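Local coordinates for response regulator aspartate phosphatase H (Bacillus subtilis, PDB 3Q15), which dephosphorylates the sporulation phosphotransferase Spo0F and also acts on the response regulator ComA, keeping competence and sporulation apart in time, at residues D50-R61 against L95-F106. Numbering follows the deposited sequence.
Sequences DLLIYYSLMCFR and LTGLLKYYSLFF
Y54 lays one face of its ring over CB of Y102, which stands 3.5 Å from the Y54 centroid in a CH-pi contact, while CD2 of L99 meets the ring's edge. Y102 answers in kind: CB of Y54 and the carbonyl O of D50 lie over one face, with CD1 of L57 at the edge. The two tyrosine side chains pass alongside one another, pointing opposite ways, with ring planes 38° apart. F106 has CD2 of L51 over one face, CD2 of F105 over the other and the backbone carbon of D50 at its edge; its ring is nearly parallel to that of Y54 but too far displaced to stack. With CG anti to the backbone N (chi1 -177°), Y54 reaches across as a knob among L99, Y102, S103 and F106. The contact joins helix 49-67 of the N-terminal three-helix bundle to helix 93-113, which runs into the first predicted TPR; the axes of 50-61 and 95-106 lie at 134°, closer to antiparallel than to parallel. Tyrosine suits this buried place because its OH hydrogen-bonds N17 of helix 9-24; an alanine here would probably open a gap beside Y102 and F106 and leave N17 without that partner. Farther along, branched leucines mesh, CD1 of L57 lying 3.5 Å from CD2 of L98. One water accepts from NE of R61 (2.7 Å) and donates to OG1 of T96.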
ATOM      1  N   ASP A  50      -1.666  24.318  -3.962  1.00 48.76           N
ATOM      2  CA  ASP A  50      -1.357  23.374  -5.031  1.00 47.20           C
ATOM      3  C   ASP A  50      -2.470  23.373  -6.070  1.00 47.64           C
ATOM      4  O   ASP A  50      -2.216  23.262  -7.270  1.00 46.44           O
ATOM      5  CB  ASP A  50      -1.174  21.958  -4.481  1.00 49.89           C
ATOM      6  CG  ASP A  50      -0.001  21.844  -3.534  1.00 56.03           C
ATOM      7  OD1 ASP A  50       1.006  22.556  -3.734  1.00 57.22           O
ATOM      8  OD2 ASP A  50      -0.090  21.035  -2.587  1.00 62.22           O
ATOM      9  N   LEU A  51      -3.708  23.489  -5.595  1.00 47.42           N
ATOM     10  CA  LEU A  51      -4.866  23.557  -6.472  1.00 43.15           C
ATOM     11  C   LEU A  51      -4.792  24.822  -7.318  1.00 42.53           C
ATOM     12  O   LEU A  51      -5.026  24.785  -8.526  1.00 38.70           O
ATOM     13  CB  LEU A  51      -6.159  23.530  -5.651  1.00 44.03           C
ATOM     14  CG  LEU A  51      -7.494  23.415  -6.402  1.00 43.79           C
ATOM     15  CD1 LEU A  51      -7.853  24.720  -7.102  1.00 40.11           C
ATOM     16  CD2 LEU A  51      -7.463  22.255  -7.389  1.00 38.05           C
ATOM     17  N   LEU A  52      -4.456  25.938  -6.675  1.00 43.77           N
ATOM     18  CA  LEU A  52      -4.360  27.225  -7.361  1.00 47.32           C
ATOM     19  C   LEU A  52      -3.302  27.218  -8.461  1.00 48.39           C
ATOM     20  O   LEU A  52      -3.463  27.874  -9.488  1.00 49.91           O
ATOM     21  CB  LEU A  52      -4.061  28.349  -6.367  1.00 50.64           C
ATOM     22  CG  LEU A  52      -5.057  28.549  -5.226  1.00 53.45           C
ATOM     23  CD1 LEU A  52      -4.643  29.737  -4.373  1.00 55.49           C
ATOM     24  CD2 LEU A  52      -6.463  28.740  -5.766  1.00 54.33           C
ATOM     25  N   ILE A  53      -2.213  26.489  -8.235  1.00 47.27           N
ATOM     26  CA  ILE A  53      -1.179  26.332  -9.248  1.00 40.91           C
ATOM     27  C   ILE A  53      -1.734  25.559 -10.433  1.00 40.64           C
ATOM     28  O   ILE A  53      -1.538  25.943 -11.582  1.00 39.64           O
ATOM     29  CB  ILE A  53       0.047  25.582  -8.698  1.00 43.24           C
ATOM     30  CG1 ILE A  53       0.737  26.411  -7.613  1.00 44.58           C
ATOM     31  CG2 ILE A  53       1.021  25.262  -9.823  1.00 47.08           C
ATOM     32  CD1 ILE A  53       1.993  25.770  -7.083  1.00 55.40           C
ATOM     33  N   TYR A  54      -2.437  24.468 -10.142  1.00 41.06           N
ATOM     34  CA  TYR A  54      -3.070  23.656 -11.177  1.00 40.87           C
ATOM     35  C   TYR A  54      -4.061  24.506 -11.969  1.00 39.13           C
ATOM     36  O   TYR A  54      -4.156  24.397 -13.193  1.00 37.81           O
ATOM     37  CB  TYR A  54      -3.774  22.456 -10.537  1.00 37.05           C
ATOM     38  CG  TYR A  54      -4.415  21.492 -11.511  1.00 37.81           C
ATOM     39  CD1 TYR A  54      -3.935  21.345 -12.806  1.00 35.19           C
ATOM     40  CD2 TYR A  54      -5.514  20.728 -11.131  1.00 38.72           C
ATOM     41  CE1 TYR A  54      -4.528  20.459 -13.691  1.00 33.52           C
ATOM     42  CE2 TYR A  54      -6.111  19.846 -12.006  1.00 39.14           C
ATOM     43  CZ  TYR A  54      -5.615  19.715 -13.286  1.00 38.25           C
ATOM     44  OH  TYR A  54      -6.217  18.834 -14.161  1.00 38.15           O
ATOM     45  N   TYR A  55      -4.787  25.367 -11.262  1.00 42.00           N
ATOM     46  CA  TYR A  55      -5.724  26.287 -11.897  1.00 43.00           C
ATOM     47  C   TYR A  55      -5.025  27.260 -12.849  1.00 45.45           C
ATOM     48  O   TYR A  55      -5.480  27.467 -13.975  1.00 45.29           O
ATOM     49  CB  TYR A  55      -6.516  27.064 -10.840  1.00 45.61           C
ATOM     50  CG  TYR A  55      -7.163  28.323 -11.375  1.00 46.93           C
ATOM     51  CD1 TYR A  55      -8.373  28.273 -12.053  1.00 45.99           C
ATOM     52  CD2 TYR A  55      -6.559  29.561 -11.205  1.00 49.12           C
ATOM     53  CE1 TYR A  55      -8.964  29.425 -12.547  1.00 47.54           C
ATOM     54  CE2 TYR A  55      -7.142  30.716 -11.694  1.00 50.06           C
ATOM     55  CZ  TYR A  55      -8.344  30.641 -12.364  1.00 48.52           C
ATOM     56  OH  TYR A  55      -8.923  31.789 -12.851  1.00 49.59           O
ATOM     57  N   SER A  56      -3.931  27.859 -12.386  1.00 40.91           N
ATOM     58  CA  SER A  56      -3.190  28.836 -13.183  1.00 43.51           C
ATOM     59  C   SER A  56      -2.546  28.209 -14.415  1.00 42.22           C
ATOM     60  O   SER A  56      -2.531  28.808 -15.490  1.00 42.12           O
ATOM     61  CB  SER A  56      -2.130  29.546 -12.336  1.00 44.77           C
ATOM     62  OG  SER A  56      -2.739  30.384 -11.370  1.00 42.82           O
ATOM     63  N   LEU A  57      -2.008  27.005 -14.258  1.00 39.94           N
ATOM     64  CA  LEU A  57      -1.471  26.276 -15.395  1.00 42.93           C
ATOM     65  C   LEU A  57      -2.583  25.967 -16.402  1.00 43.72           C
ATOM     66  O   LEU A  57      -2.390  26.088 -17.614  1.00 42.12           O
ATOM     67  CB  LEU A  57      -0.790  24.987 -14.936  1.00 39.49           C
ATOM     68  CG  LEU A  57       0.438  25.135 -14.032  1.00 43.01           C
ATOM     69  CD1 LEU A  57       0.922  23.767 -13.561  1.00 40.65           C
ATOM     70  CD2 LEU A  57       1.558  25.897 -14.741  1.00 44.68           C
ATOM     71  N   MET A  58      -3.750  25.575 -15.898  1.00 40.86           N
ATOM     72  CA  MET A  58      -4.874  25.287 -16.781  1.00 42.51           C
ATOM     73  C   MET A  58      -5.326  26.550 -17.515  1.00 45.67           C
ATOM     74  O   MET A  58      -5.680  26.493 -18.690  1.00 45.95           O
ATOM     75  CB  MET A  58      -6.043  24.654 -16.025  1.00 40.11           C
ATOM     76  CG  MET A  58      -7.102  24.065 -16.942  1.00 42.46           C
ATOM     77  SD  MET A  58      -6.448  22.765 -18.009  1.00 44.14           S
ATOM     78  CE  MET A  58      -5.855  21.594 -16.788  1.00 39.58           C
ATOM     79  N   CYS A  59      -5.304  27.685 -16.823  1.00 47.44           N
ATOM     80  CA  CYS A  59      -5.618  28.965 -17.452  1.00 50.66           C
ATOM     81  C   CYS A  59      -4.698  29.218 -18.645  1.00 50.81           C
ATOM     82  O   CYS A  59      -5.124  29.753 -19.669  1.00 52.75           O
ATOM     83  CB  CYS A  59      -5.494  30.117 -16.449  1.00 50.09           C
ATOM     84  SG  CYS A  59      -6.863  30.253 -15.273  1.00 56.15           S
ATOM     85  N   PHE A  60      -3.437  28.826 -18.500  1.00 47.31           N
ATOM     86  CA  PHE A  60      -2.443  29.021 -19.548  1.00 50.30           C
ATOM     87  C   PHE A  60      -2.706  28.053 -20.696  1.00 48.86           C
ATOM     88  O   PHE A  60      -2.663  28.430 -21.868  1.00 48.94           O
ATOM     89  CB  PHE A  60      -1.033  28.820 -18.982  1.00 48.50           C
ATOM     90  CG  PHE A  60       0.072  29.089 -19.970  1.00 46.41           C
ATOM     91  CD1 PHE A  60       0.423  30.388 -20.299  1.00 45.26           C
ATOM     92  CD2 PHE A  60       0.772  28.043 -20.550  1.00 45.50           C
ATOM     93  CE1 PHE A  60       1.442  30.639 -21.204  1.00 46.58           C
ATOM     94  CE2 PHE A  60       1.792  28.287 -21.455  1.00 47.16           C
ATOM     95  CZ  PHE A  60       2.128  29.587 -21.782  1.00 46.91           C
ATOM     96  N   ARG A  61      -2.985  26.803 -20.346  1.00 43.73           N
ATOM     97  CA  ARG A  61      -3.302  25.783 -21.334  1.00 43.03           C
ATOM     98  C   ARG A  61      -4.563  26.175 -22.097  1.00 46.31           C
ATOM     99  O   ARG A  61      -4.649  25.987 -23.309  1.00 49.57           O
ATOM    100  CB  ARG A  61      -3.480  24.425 -20.652  1.00 41.67           C
ATOM    101  CG  ARG A  61      -3.763  23.282 -21.602  1.00 43.36           C
ATOM    102  CD  ARG A  61      -2.703  23.178 -22.689  1.00 43.37           C
ATOM    103  NE  ARG A  61      -2.968  22.050 -23.579  1.00 41.44           N
ATOM    104  CZ  ARG A  61      -3.777  22.109 -24.630  1.00 42.33           C
ATOM    105  NH1 ARG A  61      -4.391  23.245 -24.927  1.00 43.98           N
ATOM    106  NH2 ARG A  61      -3.971  21.038 -25.386  1.00 43.41           N
ATOM    107  N   LEU A  95       4.741  21.525 -19.383  1.00 47.49           N
ATOM    108  CA  LEU A  95       3.392  21.937 -19.017  1.00 46.99           C
ATOM    109  C   LEU A  95       2.437  20.754 -19.094  1.00 47.36           C
ATOM    110  O   LEU A  95       1.668  20.493 -18.167  1.00 46.39           O
ATOM    111  CB  LEU A  95       2.902  23.043 -19.952  1.00 47.73           C
ATOM    112  CG  LEU A  95       1.415  23.377 -19.822  1.00 45.98           C
ATOM    113  CD1 LEU A  95       1.111  23.938 -18.438  1.00 45.52           C
ATOM    114  CD2 LEU A  95       0.973  24.343 -20.911  1.00 44.41           C
ATOM    115  N   THR A  96       2.493  20.041 -20.210  1.00 46.11           N
ATOM    116  CA  THR A  96       1.609  18.907 -20.428  1.00 43.92           C
ATOM    117  C   THR A  96       1.853  17.825 -19.377  1.00 44.90           C
ATOM    118  O   THR A  96       0.913  17.228 -18.859  1.00 44.72           O
ATOM    119  CB  THR A  96       1.784  18.335 -21.849  1.00 40.83           C
ATOM    120  OG1 THR A  96       1.542  19.372 -22.807  1.00 41.57           O
ATOM    121  CG2 THR A  96       0.815  17.193 -22.099  1.00 40.03           C
ATOM    122  N   GLY A  97       3.122  17.587 -19.059  1.00 47.68           N
ATOM    123  CA  GLY A  97       3.485  16.608 -18.052  1.00 47.10           C
ATOM    124  C   GLY A  97       3.000  16.979 -16.661  1.00 43.21           C
ATOM    125  O   GLY A  97       2.515  16.127 -15.919  1.00 38.12           O
ATOM    126  N   LEU A  98       3.130  18.252 -16.303  1.00 43.34           N
ATOM    127  CA  LEU A  98       2.696  18.714 -14.990  1.00 42.37           C
ATOM    128  C   LEU A  98       1.178  18.654 -14.857  1.00 45.76           C
ATOM    129  O   LEU A  98       0.655  18.216 -13.830  1.00 43.18           O
ATOM    130  CB  LEU A  98       3.204  20.130 -14.722  1.00 47.52           C
ATOM    131  CG  LEU A  98       3.056  20.636 -13.286  1.00 48.77           C
ATOM    132  CD1 LEU A  98       3.440  19.555 -12.282  1.00 46.03           C
ATOM    133  CD2 LEU A  98       3.895  21.890 -13.080  1.00 47.12           C
ATOM    134  N   LEU A  99       0.475  19.092 -15.899  1.00 43.47           N
ATOM    135  CA  LEU A  99      -0.985  19.026 -15.911  1.00 39.95           C
ATOM    136  C   LEU A  99      -1.460  17.597 -15.703  1.00 37.40           C
ATOM    137  O   LEU A  99      -2.365  17.341 -14.911  1.00 36.77           O
ATOM    138  CB  LEU A  99      -1.551  19.567 -17.228  1.00 41.23           C
ATOM    139  CG  LEU A  99      -1.397  21.062 -17.491  1.00 43.95           C
ATOM    140  CD1 LEU A  99      -2.025  21.411 -18.831  1.00 48.70           C
ATOM    141  CD2 LEU A  99      -2.026  21.871 -16.370  1.00 39.51           C
ATOM    142  N   LYS A 100      -0.844  16.667 -16.426  1.00 35.33           N
ATOM    143  CA  LYS A 100      -1.188  15.264 -16.305  1.00 37.49           C
ATOM    144  C   LYS A 100      -1.008  14.804 -14.863  1.00 39.43           C
ATOM    145  O   LYS A 100      -1.840  14.073 -14.329  1.00 42.03           O
ATOM    146  CB  LYS A 100      -0.327  14.417 -17.244  1.00 41.10           C
ATOM    147  CG  LYS A 100      -0.690  12.944 -17.252  1.00 43.39           C
ATOM    148  CD  LYS A 100       0.081  12.197 -18.329  1.00 51.91           C
ATOM    149  CE  LYS A 100      -0.443  10.778 -18.500  1.00 55.40           C
ATOM    150  NZ  LYS A 100       0.301  10.035 -19.556  1.00 59.48           N
ATOM    151  N   TYR A 101       0.078  15.245 -14.237  1.00 42.89           N
ATOM    152  CA  TYR A 101       0.383  14.859 -12.864  1.00 40.77           C
ATOM    153  C   TYR A 101      -0.690  15.351 -11.904  1.00 37.93           C
ATOM    154  O   TYR A 101      -1.157  14.607 -11.040  1.00 36.47           O
ATOM    155  CB  TYR A 101       1.747  15.408 -12.436  1.00 42.64           C
ATOM    156  CG  TYR A 101       1.961  15.374 -10.937  1.00 45.88           C
ATOM    157  CD1 TYR A 101       1.827  16.523 -10.170  1.00 46.48           C
ATOM    158  CD2 TYR A 101       2.279  14.188 -10.289  1.00 46.53           C
ATOM    159  CE1 TYR A 101       2.017  16.495  -8.801  1.00 47.86           C
ATOM    160  CE2 TYR A 101       2.467  14.150  -8.923  1.00 46.07           C
ATOM    161  CZ  TYR A 101       2.337  15.304  -8.182  1.00 49.36           C
ATOM    162  OH  TYR A 101       2.530  15.261  -6.817  1.00 51.17           O
ATOM    163  N   TYR A 102      -1.080  16.608 -12.064  1.00 38.51           N
ATOM    164  CA  TYR A 102      -2.106  17.199 -11.216  1.00 37.20           C
ATOM    165  C   TYR A 102      -3.471  16.538 -11.403  1.00 40.68           C
ATOM    166  O   TYR A 102      -4.164  16.256 -10.426  1.00 39.76           O
ATOM    167  CB  TYR A 102      -2.203  18.702 -11.475  1.00 37.15           C
ATOM    168  CG  TYR A 102      -1.173  19.516 -10.721  1.00 42.90           C
ATOM    169  CD1 TYR A 102      -0.537  20.594 -11.323  1.00 41.17           C
ATOM    170  CD2 TYR A 102      -0.847  19.213  -9.404  1.00 43.06           C
ATOM    171  CE1 TYR A 102       0.400  21.343 -10.641  1.00 44.37           C
ATOM    172  CE2 TYR A 102       0.091  19.959  -8.710  1.00 42.38           C
ATOM    173  CZ  TYR A 102       0.711  21.026  -9.338  1.00 44.85           C
ATOM    174  OH  TYR A 102       1.644  21.780  -8.671  1.00 49.93           O
ATOM    175  N   SER A 103      -3.856  16.295 -12.653  1.00 38.60           N
ATOM    176  CA  SER A 103      -5.166  15.717 -12.929  1.00 39.53           C
ATOM    177  C   SER A 103      -5.315  14.374 -12.222  1.00 38.87           C
ATOM    178  O   SER A 103      -6.366  14.075 -11.665  1.00 40.44           O
ATOM    179  CB  SER A 103      -5.402  15.560 -14.437  1.00 40.03           C
ATOM    180  OG  SER A 103      -4.509  14.610 -15.001  1.00 39.77           O
ATOM    181  N   LEU A 104      -4.248  13.581 -12.248  1.00 36.31           N
ATOM    182  CA  LEU A 104      -4.226  12.273 -11.603  1.00 36.46           C
ATOM    183  C   LEU A 104      -4.154  12.403 -10.084  1.00 38.55           C
ATOM    184  O   LEU A 104      -4.793  11.645  -9.351  1.00 38.90           O
ATOM    185  CB  LEU A 104      -3.030  11.460 -12.106  1.00 35.30           C
ATOM    186  CG  LEU A 104      -3.045  11.037 -13.576  1.00 41.37           C
ATOM    187  CD1 LEU A 104      -1.666  10.567 -14.017  1.00 36.72           C
ATOM    188  CD2 LEU A 104      -4.095   9.952 -13.809  1.00 35.98           C
ATOM    189  N   PHE A 105      -3.367  13.364  -9.616  1.00 38.84           N
ATOM    190  CA  PHE A 105      -3.190  13.569  -8.187  1.00 40.74           C
ATOM    191  C   PHE A 105      -4.502  13.971  -7.533  1.00 38.47           C
ATOM    192  O   PHE A 105      -4.963  13.319  -6.598  1.00 35.09           O
ATOM    193  CB  PHE A 105      -2.118  14.625  -7.905  1.00 41.82           C
ATOM    194  CG  PHE A 105      -1.978  14.961  -6.444  1.00 42.00           C
ATOM    195  CD1 PHE A 105      -1.148  14.211  -5.621  1.00 42.60           C
ATOM    196  CD2 PHE A 105      -2.691  16.014  -5.890  1.00 42.17           C
ATOM    197  CE1 PHE A 105      -1.021  14.512  -4.271  1.00 44.54           C
ATOM    198  CE2 PHE A 105      -2.572  16.321  -4.540  1.00 45.12           C
ATOM    199  CZ  PHE A 105      -1.735  15.568  -3.729  1.00 45.34           C
ATOM    200  N   PHE A 106      -5.104  15.044  -8.029  1.00 37.24           N
ATOM    201  CA  PHE A 106      -6.356  15.527  -7.463  1.00 37.19           C
ATOM    202  C   PHE A 106      -7.514  14.555  -7.657  1.00 37.83           C
ATOM    203  O   PHE A 106      -8.457  14.553  -6.873  1.00 34.22           O
ATOM    204  CB  PHE A 106      -6.707  16.901  -8.021  1.00 39.02           C
ATOM    205  CG  PHE A 106      -5.888  18.000  -7.430  1.00 39.42           C
ATOM    206  CD1 PHE A 106      -6.083  18.389  -6.116  1.00 40.07           C
ATOM    207  CD2 PHE A 106      -4.908  18.631  -8.175  1.00 37.66           C
ATOM    208  CE1 PHE A 106      -5.317  19.399  -5.555  1.00 45.54           C
ATOM    209  CE2 PHE A 106      -4.143  19.641  -7.622  1.00 43.26           C
ATOM    210  CZ  PHE A 106      -4.348  20.025  -6.311  1.00 46.04           C
TER
HETATM  211  O   HOH W   1       2.167  21.160  -6.190  1.00 49.53           O
HETATM  212  O   HOH W   2      -1.306  20.260 -22.331  1.00 46.41           O